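Ketosynthase (Streptomyces sp. MSC090213JE08, PDB 6KXD) probably serves as one half of a ketosynthase/chain length factor pair in the highly reducing type II polyketide synthase that makes ishigamide. Local coordinates at residues B[86-89]-B[90-94]; B[326-329]-B[330-333]; B[36-39]-B[40-44]. All blocks are in the same frame, centred on the assembly; numbering follows the deposited sequence.

How the contacts relate
From the N terminus the order is contact 3, contact 1, contact 2. Each is a local contact in one continuous stretch. They follow in series, so none nests in or crosses another, and no long loop is closed. Contact 3 is a pair of turns in helix 35-44. Contact 1 opens helix 86-99. Contact 2 is the turn leading into helix 332-344. Helices 35-44 and 86-99 both rest on strand 20-29. Helix 35-44 also packs on helix 332-344. Neighbouring Glu206 and Glu207 bond to contact 2 and contact 1 respectively. Contact centres lie about 15 to 19 Å apart, and no two contacts touch.

Contact 1: B[86-89]-B[90-94]; sequences RLTA and LALVA
Thr88 and Leu92 are brought side by side by their first torsions. In Thr88 the methyl CG2 is trans to the amide N, while OG1 lies beside that N (chi1 -69°). In Leu92 CG is trans to the carbonyl carbon (chi1 -67°), which lays it beside its own amide N and close to the carbonyl O of Thr88. The two side chains point the same way. CG2 of Thr88 rests 3.8 Å from CD1 of Leu92. CG of Leu92 also sits 3.2 Å from the carbonyl O of Thr88. That same oxygen accepts the amide of Leu92, with N to O at 2.8 Å.

Leu90 makes a like contact with Arg86, four residues before it. Its CG lies 3.3 Å from Arg86 O, and CD1 meets CG of Arg86 more loosely, at 4.2 Å. The amide of Leu90 bonds to Arg86 O as well. Ala91 N binds Leu87 O, and Val93 N reaches Ala89 O with a nearly straight N-H (168°). CG2 of Val93 lies 3.3 Å from that Ala89 oxygen. All four of these bonds are the i to i+4 bonds of an alpha-helix.

The polar ends turn to other parts of the chain. OG1 of Thr88 bonds to Asp85 and His156. Two partners on the hydroxyl would help fix its rotation and keep CG2 directed at Leu92. The guanidinium of Arg86 forms a salt bridge with Glu231.

Thr88 and Leu92 face helix 156-165, Ala89 packs on helix 72-76, and Leu90 and Val93 meet Val28 of strand 20-29. This is the largely buried N-terminal part of helix 86-99, wedged between neighbouring helices and a strand within the thiolase-like fold of the ketoacyl synthase family.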
ATOM      1  N   ARG B  86     -17.597   0.393   6.025  1.00 38.87           N
ATOM      2  CA  ARG B  86     -17.417  -0.132   7.321  1.00 38.77           C
ATOM      3  C   ARG B  86     -15.918  -0.148   7.665  1.00 39.75           C
ATOM      4  O   ARG B  86     -15.577   0.102   8.789  1.00 38.47           O
ATOM      5  CB  ARG B  86     -18.075  -1.497   7.373  1.00 40.44           C
ATOM      6  CG  ARG B  86     -18.067  -2.149   8.736  1.00 42.04           C
ATOM      7  CD  ARG B  86     -18.887  -3.407   8.598  1.00 42.76           C
ATOM      8  NE  ARG B  86     -18.996  -4.114   9.839  1.00 45.30           N
ATOM      9  CZ  ARG B  86     -19.880  -3.846  10.786  1.00 47.96           C
ATOM     10  NH1 ARG B  86     -20.768  -2.880  10.602  1.00 47.27           N
ATOM     11  NH2 ARG B  86     -19.859  -4.530  11.916  1.00 43.63           N
ATOM     12  N   LEU B  87     -15.051  -0.409   6.684  1.00 37.07           N
ATOM     13  CA  LEU B  87     -13.628  -0.513   6.921  1.00 38.68           C
ATOM     14  C   LEU B  87     -13.138   0.814   7.493  1.00 41.91           C
ATOM     15  O   LEU B  87     -12.549   0.873   8.593  1.00 38.94           O
ATOM     16  CB  LEU B  87     -12.896  -0.860   5.629  1.00 40.81           C
ATOM     17  CG  LEU B  87     -11.374  -0.820   5.737  1.00 38.88           C
ATOM     18  CD1 LEU B  87     -10.898  -1.879   6.729  1.00 38.88           C
ATOM     19  CD2 LEU B  87     -10.743  -1.018   4.381  1.00 39.25           C
ATOM     20  N   THR B  88     -13.501   1.888   6.797  1.00 35.25           N
ATOM     21  CA  THR B  88     -13.132   3.200   7.243  1.00 36.18           C
ATOM     22  C   THR B  88     -13.706   3.445   8.625  1.00 37.70           C
ATOM     23  O   THR B  88     -12.994   4.005   9.501  1.00 38.44           O
ATOM     24  CB  THR B  88     -13.567   4.302   6.284  1.00 37.60           C
ATOM     25  OG1 THR B  88     -12.815   4.226   5.075  1.00 42.57           O
ATOM     26  CG2 THR B  88     -13.386   5.681   6.896  1.00 36.33           C
ATOM     27  N   ALA B  89     -14.962   3.088   8.817  1.00 38.17           N
ATOM     28  CA  ALA B  89     -15.617   3.347  10.100  1.00 37.70           C
ATOM     29  C   ALA B  89     -14.869   2.641  11.222  1.00 38.99           C
ATOM     30  O   ALA B  89     -14.632   3.214  12.282  1.00 39.65           O
ATOM     31  CB  ALA B  89     -17.051   2.903  10.059  1.00 39.25           C
ATOM     32  N   LEU B  90     -14.484   1.390  10.978  1.00 36.57           N
ATOM     33  CA  LEU B  90     -13.785   0.667  12.023  1.00 38.60           C
ATOM     34  C   LEU B  90     -12.465   1.338  12.382  1.00 34.34           C
ATOM     35  O   LEU B  90     -12.077   1.379  13.572  1.00 35.37           O
ATOM     36  CB  LEU B  90     -13.502  -0.740  11.530  1.00 37.40           C
ATOM     37  CG  LEU B  90     -14.736  -1.622  11.430  1.00 37.96           C
ATOM     38  CD1 LEU B  90     -14.359  -2.821  10.595  1.00 39.06           C
ATOM     39  CD2 LEU B  90     -15.262  -2.012  12.783  1.00 40.22           C
ATOM     40  N   ALA B  91     -11.725   1.764  11.354  1.00 32.59           N
ATOM     41  CA  ALA B  91     -10.457   2.437  11.519  1.00 34.95           C
ATOM     42  C   ALA B  91     -10.676   3.713  12.316  1.00 36.99           C
ATOM     43  O   ALA B  91      -9.867   4.048  13.210  1.00 34.35           O
ATOM     44  CB  ALA B  91      -9.817   2.766  10.205  1.00 37.44           C
ATOM     45  N   LEU B  92     -11.760   4.432  11.985  1.00 34.93           N
ATOM     46  CA  LEU B  92     -11.965   5.763  12.644  1.00 36.39           C
ATOM     47  C   LEU B  92     -12.277   5.559  14.120  1.00 36.07           C
ATOM     48  O   LEU B  92     -11.729   6.295  14.943  1.00 36.58           O
ATOM     49  CB  LEU B  92     -13.072   6.567  11.974  1.00 36.52           C
ATOM     50  CG  LEU B  92     -12.761   7.025  10.553  1.00 34.50           C
ATOM     51  CD1 LEU B  92     -13.891   7.871   9.976  1.00 36.08           C
ATOM     52  CD2 LEU B  92     -11.458   7.767  10.473  1.00 33.71           C
ATOM     53  N   VAL B  93     -13.135   4.591  14.407  1.00 35.41           N
ATOM     54  CA  VAL B  93     -13.505   4.328  15.776  1.00 38.04           C
ATOM     55  C   VAL B  93     -12.258   3.859  16.517  1.00 39.15           C
ATOM     56  O   VAL B  93     -11.972   4.316  17.594  1.00 36.00           O
ATOM     57  CB  VAL B  93     -14.654   3.328  15.909  1.00 35.57           C
ATOM     58  CG1 VAL B  93     -14.882   3.001  17.392  1.00 40.66           C
ATOM     59  CG2 VAL B  93     -15.926   3.875  15.294  1.00 40.18           C
ATOM     60  N   ALA B  94     -11.436   3.056  15.856  1.00 35.05           N
ATOM     61  CA  ALA B  94     -10.247   2.614  16.528  1.00 38.39           C
ATOM     62  C   ALA B  94      -9.318   3.801  16.799  1.00 36.78           C
ATOM     63  O   ALA B  94      -8.646   3.850  17.842  1.00 38.51           O
ATOM     64  CB  ALA B  94      -9.554   1.538  15.734  1.00 38.18           C
TER

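Contact 2: B[326-329]-B[330-333]; sequences GDTG and AASA
Thr328 carries the side-chain part of this turn, facing Ala331 and Ser332. Its CB meets CB of Ala331 at 4.0 Å, an ordinary van der Waals contact. From CB, OG1 is set between the backbone N and the carbonyl carbon (chi1 59°). This brings the hydroxyl alongside Ser332, where it lies 3.2 Å from CA of Ser332. It is equally near the Ser332 amide, but the angle there is poor for a hydrogen bond. CB of Ser332 lies a little further from OG1, at 3.7 Å.

The Ser332 amide goes to another acceptor. Its N bonds to Gly329 O at 2.9 Å, coming from above the carbonyl plane. One residue back, Ala331 N bonds to Thr328 O at 3.0 Å, again well out of the plane. The Ala331 bond closes a type II' turn with Gly329 and Ala330 at its corners. The Ser332 bond closes the next i to i+3 turn, and the pair leads toward helix 332-344. Gly329 has a positive phi (63°), which suits glycine and lets the chain change course between Thr328 and Ala330.

The sequence GDTGAASA resembles the glycine- and alanine-rich GHxxGAAG stretch of catalytic ketosynthases. It probably occupies the corresponding place in the thiolase fold, with an aspartate following the first glycine where those enzymes have a histidine.

Asp327 shapes the loop ahead of the turn. Its OD1 accepts from Gly329 N at 3.1 Å, from above the carboxylate plane, and this forms an Asx turn. Its OD2 makes a salt bridge with Arg178. Within the turn, Ala330 N bonds to Glu206 and Ala330 O to Ser204. The OG of Ser332, trans to its own amide N (chi1 -173°), bonds to Gln336 one turn further along the helix.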
ATOM      1  N   GLY B 326     -12.491 -15.621  14.677  1.00 42.51           N
ATOM      2  CA  GLY B 326     -12.550 -15.928  13.294  1.00 42.10           C
ATOM      3  C   GLY B 326     -11.292 -15.480  12.585  1.00 46.18           C
ATOM      4  O   GLY B 326     -10.330 -15.005  13.215  1.00 44.29           O
ATOM      5  N   ASP B 327     -11.303 -15.655  11.268  1.00 45.18           N
ATOM      6  CA  ASP B 327     -10.258 -15.206  10.407  1.00 43.06           C
ATOM      7  C   ASP B 327     -10.485 -13.713  10.220  1.00 43.23           C
ATOM      8  O   ASP B 327     -11.442 -13.352   9.535  1.00 41.93           O
ATOM      9  CB  ASP B 327     -10.249 -15.941   9.062  1.00 44.34           C
ATOM     10  CG  ASP B 327      -9.122 -15.516   8.131  1.00 48.35           C
ATOM     11  OD1 ASP B 327      -8.302 -14.662   8.533  1.00 49.23           O
ATOM     12  OD2 ASP B 327      -9.050 -16.042   7.022  1.00 49.12           O
ATOM     13  N   THR B 328      -9.693 -12.883  10.919  1.00 38.39           N
ATOM     14  CA  THR B 328      -9.930 -11.433  10.874  1.00 37.72           C
ATOM     15  C   THR B 328      -9.126 -10.782   9.752  1.00 38.55           C
ATOM     16  O   THR B 328      -9.066  -9.544   9.645  1.00 37.90           O
ATOM     17  CB  THR B 328      -9.612 -10.786  12.225  1.00 41.12           C
ATOM     18  OG1 THR B 328      -8.233 -11.034  12.560  1.00 40.83           O
ATOM     19  CG2 THR B 328     -10.520 -11.318  13.302  1.00 42.70           C
ATOM     20  N   GLY B 329      -8.540 -11.576   8.855  1.00 38.53           N
ATOM     21  CA  GLY B 329      -7.997 -10.981   7.657  1.00 37.30           C
ATOM     22  C   GLY B 329      -6.875 -10.022   8.014  1.00 37.43           C
ATOM     23  O   GLY B 329      -5.983 -10.358   8.804  1.00 36.23           O
ATOM     24  N   ALA B 330      -6.912  -8.813   7.441  1.00 36.18           N
ATOM     25  CA  ALA B 330      -5.856  -7.844   7.636  1.00 37.41           C
ATOM     26  C   ALA B 330      -5.727  -7.452   9.110  1.00 35.05           C
ATOM     27  O   ALA B 330      -4.669  -6.937   9.490  1.00 37.20           O
ATOM     28  CB  ALA B 330      -6.052  -6.620   6.769  1.00 33.85           C
ATOM     29  N   ALA B 331      -6.812  -7.565   9.876  1.00 33.74           N
ATOM     30  CA  ALA B 331      -6.762  -7.162  11.255  1.00 38.76           C
ATOM     31  C   ALA B 331      -5.876  -8.137  12.041  1.00 37.72           C
ATOM     32  O   ALA B 331      -5.398  -7.786  13.105  1.00 36.89           O
ATOM     33  CB  ALA B 331      -8.141  -7.062  11.861  1.00 38.92           C
ATOM     34  N   SER B 332      -5.702  -9.351  11.501  1.00 36.91           N
ATOM     35  CA  SER B 332      -5.071 -10.426  12.249  1.00 38.44           C
ATOM     36  C   SER B 332      -3.863  -9.967  13.074  1.00 36.80           C
ATOM     37  O   SER B 332      -3.898 -10.182  14.258  1.00 37.14           O
ATOM     38  CB  SER B 332      -4.735 -11.592  11.360  1.00 43.93           C
ATOM     39  OG  SER B 332      -4.278 -12.620  12.193  1.00 51.95           O
ATOM     40  N   ALA B 333      -2.774  -9.469  12.460  1.00 34.93           N
ATOM     41  CA  ALA B 333      -1.529  -9.313  13.212  1.00 36.44           C
ATOM     42  C   ALA B 333      -1.696  -8.225  14.263  1.00 37.83           C
ATOM     43  O   ALA B 333      -1.072  -8.281  15.282  1.00 36.14           O
ATOM     44  CB  ALA B 333      -0.330  -9.037  12.332  1.00 37.70           C
TER

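Contact 3: B[36-39]-B[40-44]; sequences AEFA and AGVRA
Arg43 and Ala39 are joined by a backbone bond, Arg43 N to Ala39 O at 2.9 Å. Ala40, Gly41 and Val42 donate likewise to Ala36, Glu37 and Phe38. These i to i+4 bonds are those of the alpha-helix 35-44, which packs against helix 332-344 and strand 20-29 in this thiolase-like fold.

The guanidinium of Arg43 forms a salt bridge with Glu345, and its NE bonds to Ala342 O. These two anchors would help fix how the group is turned. One face of it is laid over Ala39, with CZ 4.0 Å from CB of Ala39. The aliphatic chain, extended from CG to NE, runs past Ala39 O, with CD 3.3 Å from that oxygen.

On the buried side Val42 sits over one face of the Phe38 ring. With Val42 CG1 trans to the backbone N (chi1 161°), CG2 is left leaning back toward Phe38. It makes a CH-pi contact, 3.9 Å from the centroid of the Phe38 ring and 29° off the ring normal. The ring also meets Phe335 and Ala338 of helix 332-344. The nearest ring atom to Val42 CG2 is Phe38 CE2, at 3.4 Å.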
ATOM      1  N   ALA B  36     -10.762  -1.985  25.921  1.00 49.19           N
ATOM      2  CA  ALA B  36     -11.218  -2.665  27.159  1.00 52.38           C
ATOM      3  C   ALA B  36     -11.970  -3.943  26.789  1.00 52.73           C
ATOM      4  O   ALA B  36     -11.723  -5.009  27.373  1.00 49.40           O
ATOM      5  CB  ALA B  36     -12.084  -1.743  27.984  1.00 53.61           C
ATOM      6  N   GLU B  37     -12.888  -3.841  25.818  1.00 47.83           N
ATOM      7  CA  GLU B  37     -13.683  -4.980  25.427  1.00 46.35           C
ATOM      8  C   GLU B  37     -12.732  -6.045  24.852  1.00 43.29           C
ATOM      9  O   GLU B  37     -12.942  -7.228  25.053  1.00 41.72           O
ATOM     10  CB  GLU B  37     -14.771  -4.659  24.391  1.00 53.07           C
ATOM     11  CG  GLU B  37     -16.029  -3.989  24.957  1.00 52.02           C
ATOM     12  CD  GLU B  37     -15.824  -2.517  25.269  1.00 64.12           C
ATOM     13  OE1 GLU B  37     -16.788  -1.880  25.770  1.00 65.85           O
ATOM     14  OE2 GLU B  37     -14.690  -2.003  25.027  1.00 60.97           O
ATOM     15  N   PHE B  38     -11.744  -5.608  24.056  1.00 42.89           N
ATOM     16  CA  PHE B  38     -10.803  -6.547  23.416  1.00 39.52           C
ATOM     17  C   PHE B  38     -10.020  -7.286  24.510  1.00 40.45           C
ATOM     18  O   PHE B  38      -9.858  -8.539  24.514  1.00 39.52           O
ATOM     19  CB  PHE B  38      -9.842  -5.792  22.505  1.00 39.38           C
ATOM     20  CG  PHE B  38      -8.955  -6.702  21.710  1.00 40.04           C
ATOM     21  CD1 PHE B  38      -9.417  -7.288  20.538  1.00 39.28           C
ATOM     22  CD2 PHE B  38      -7.683  -7.028  22.164  1.00 40.41           C
ATOM     23  CE1 PHE B  38      -8.601  -8.166  19.829  1.00 43.10           C
ATOM     24  CE2 PHE B  38      -6.870  -7.891  21.450  1.00 41.09           C
ATOM     25  CZ  PHE B  38      -7.331  -8.460  20.291  1.00 40.80           C
ATOM     26  N   ALA B  39      -9.513  -6.490  25.448  1.00 43.76           N
ATOM     27  CA  ALA B  39      -8.693  -6.995  26.551  1.00 46.19           C
ATOM     28  C   ALA B  39      -9.518  -7.995  27.381  1.00 45.68           C
ATOM     29  O   ALA B  39      -9.071  -9.115  27.701  1.00 45.09           O
ATOM     30  CB  ALA B  39      -8.201  -5.826  27.382  1.00 46.45           C
ATOM     31  N   ALA B  40     -10.752  -7.615  27.693  1.00 48.29           N
ATOM     32  CA  ALA B  40     -11.670  -8.507  28.412  1.00 43.78           C
ATOM     33  C   ALA B  40     -11.843  -9.821  27.643  1.00 44.87           C
ATOM     34  O   ALA B  40     -11.723 -10.912  28.220  1.00 43.16           O
ATOM     35  CB  ALA B  40     -12.981  -7.813  28.668  1.00 41.46           C
ATOM     36  N   GLY B  41     -12.063  -9.737  26.330  1.00 43.57           N
ATOM     37  CA  GLY B  41     -12.341 -10.928  25.508  1.00 41.33           C
ATOM     38  C   GLY B  41     -11.133 -11.850  25.418  1.00 44.33           C
ATOM     39  O   GLY B  41     -11.254 -13.093  25.458  1.00 43.38           O
ATOM     40  N   VAL B  42      -9.955 -11.234  25.278  1.00 46.11           N
ATOM     41  CA  VAL B  42      -8.728 -11.980  25.128  1.00 44.79           C
ATOM     42  C   VAL B  42      -8.404 -12.711  26.438  1.00 44.64           C
ATOM     43  O   VAL B  42      -7.978 -13.878  26.455  1.00 45.75           O
ATOM     44  CB  VAL B  42      -7.561 -11.073  24.703  1.00 48.78           C
ATOM     45  CG1 VAL B  42      -6.221 -11.737  24.995  1.00 48.31           C
ATOM     46  CG2 VAL B  42      -7.690 -10.708  23.232  1.00 48.84           C
ATOM     47  N   ARG B  43      -8.553 -12.001  27.545  1.00 47.27           N
ATOM     48  CA  ARG B  43      -8.171 -12.547  28.829  1.00 50.50           C
ATOM     49  C   ARG B  43      -9.141 -13.662  29.191  1.00 49.75           C
ATOM     50  O   ARG B  43      -8.751 -14.620  29.828  1.00 48.95           O
ATOM     51  CB  ARG B  43      -8.186 -11.432  29.864  1.00 49.55           C
ATOM     52  CG  ARG B  43      -6.924 -10.584  29.852  1.00 48.74           C
ATOM     53  CD  ARG B  43      -7.294  -9.293  30.517  1.00 50.28           C
ATOM     54  NE  ARG B  43      -6.243  -8.319  30.419  1.00 49.17           N
ATOM     55  CZ  ARG B  43      -6.417  -7.061  30.710  1.00 49.82           C
ATOM     56  NH1 ARG B  43      -7.502  -6.703  31.378  1.00 46.33           N
ATOM     57  NH2 ARG B  43      -5.503  -6.184  30.333  1.00 46.56           N
ATOM     58  N   ALA B  44     -10.399 -13.498  28.778  1.00 45.36           N
ATOM     59  CA  ALA B  44     -11.446 -14.469  29.075  1.00 47.05           C
ATOM     60  C   ALA B  44     -11.379 -15.659  28.117  1.00 48.72           C
ATOM     61  O   ALA B  44     -12.084 -16.651  28.364  1.00 52.24           O
ATOM     62  CB  ALA B  44     -12.791 -13.799  28.983  1.00 48.03           C
TER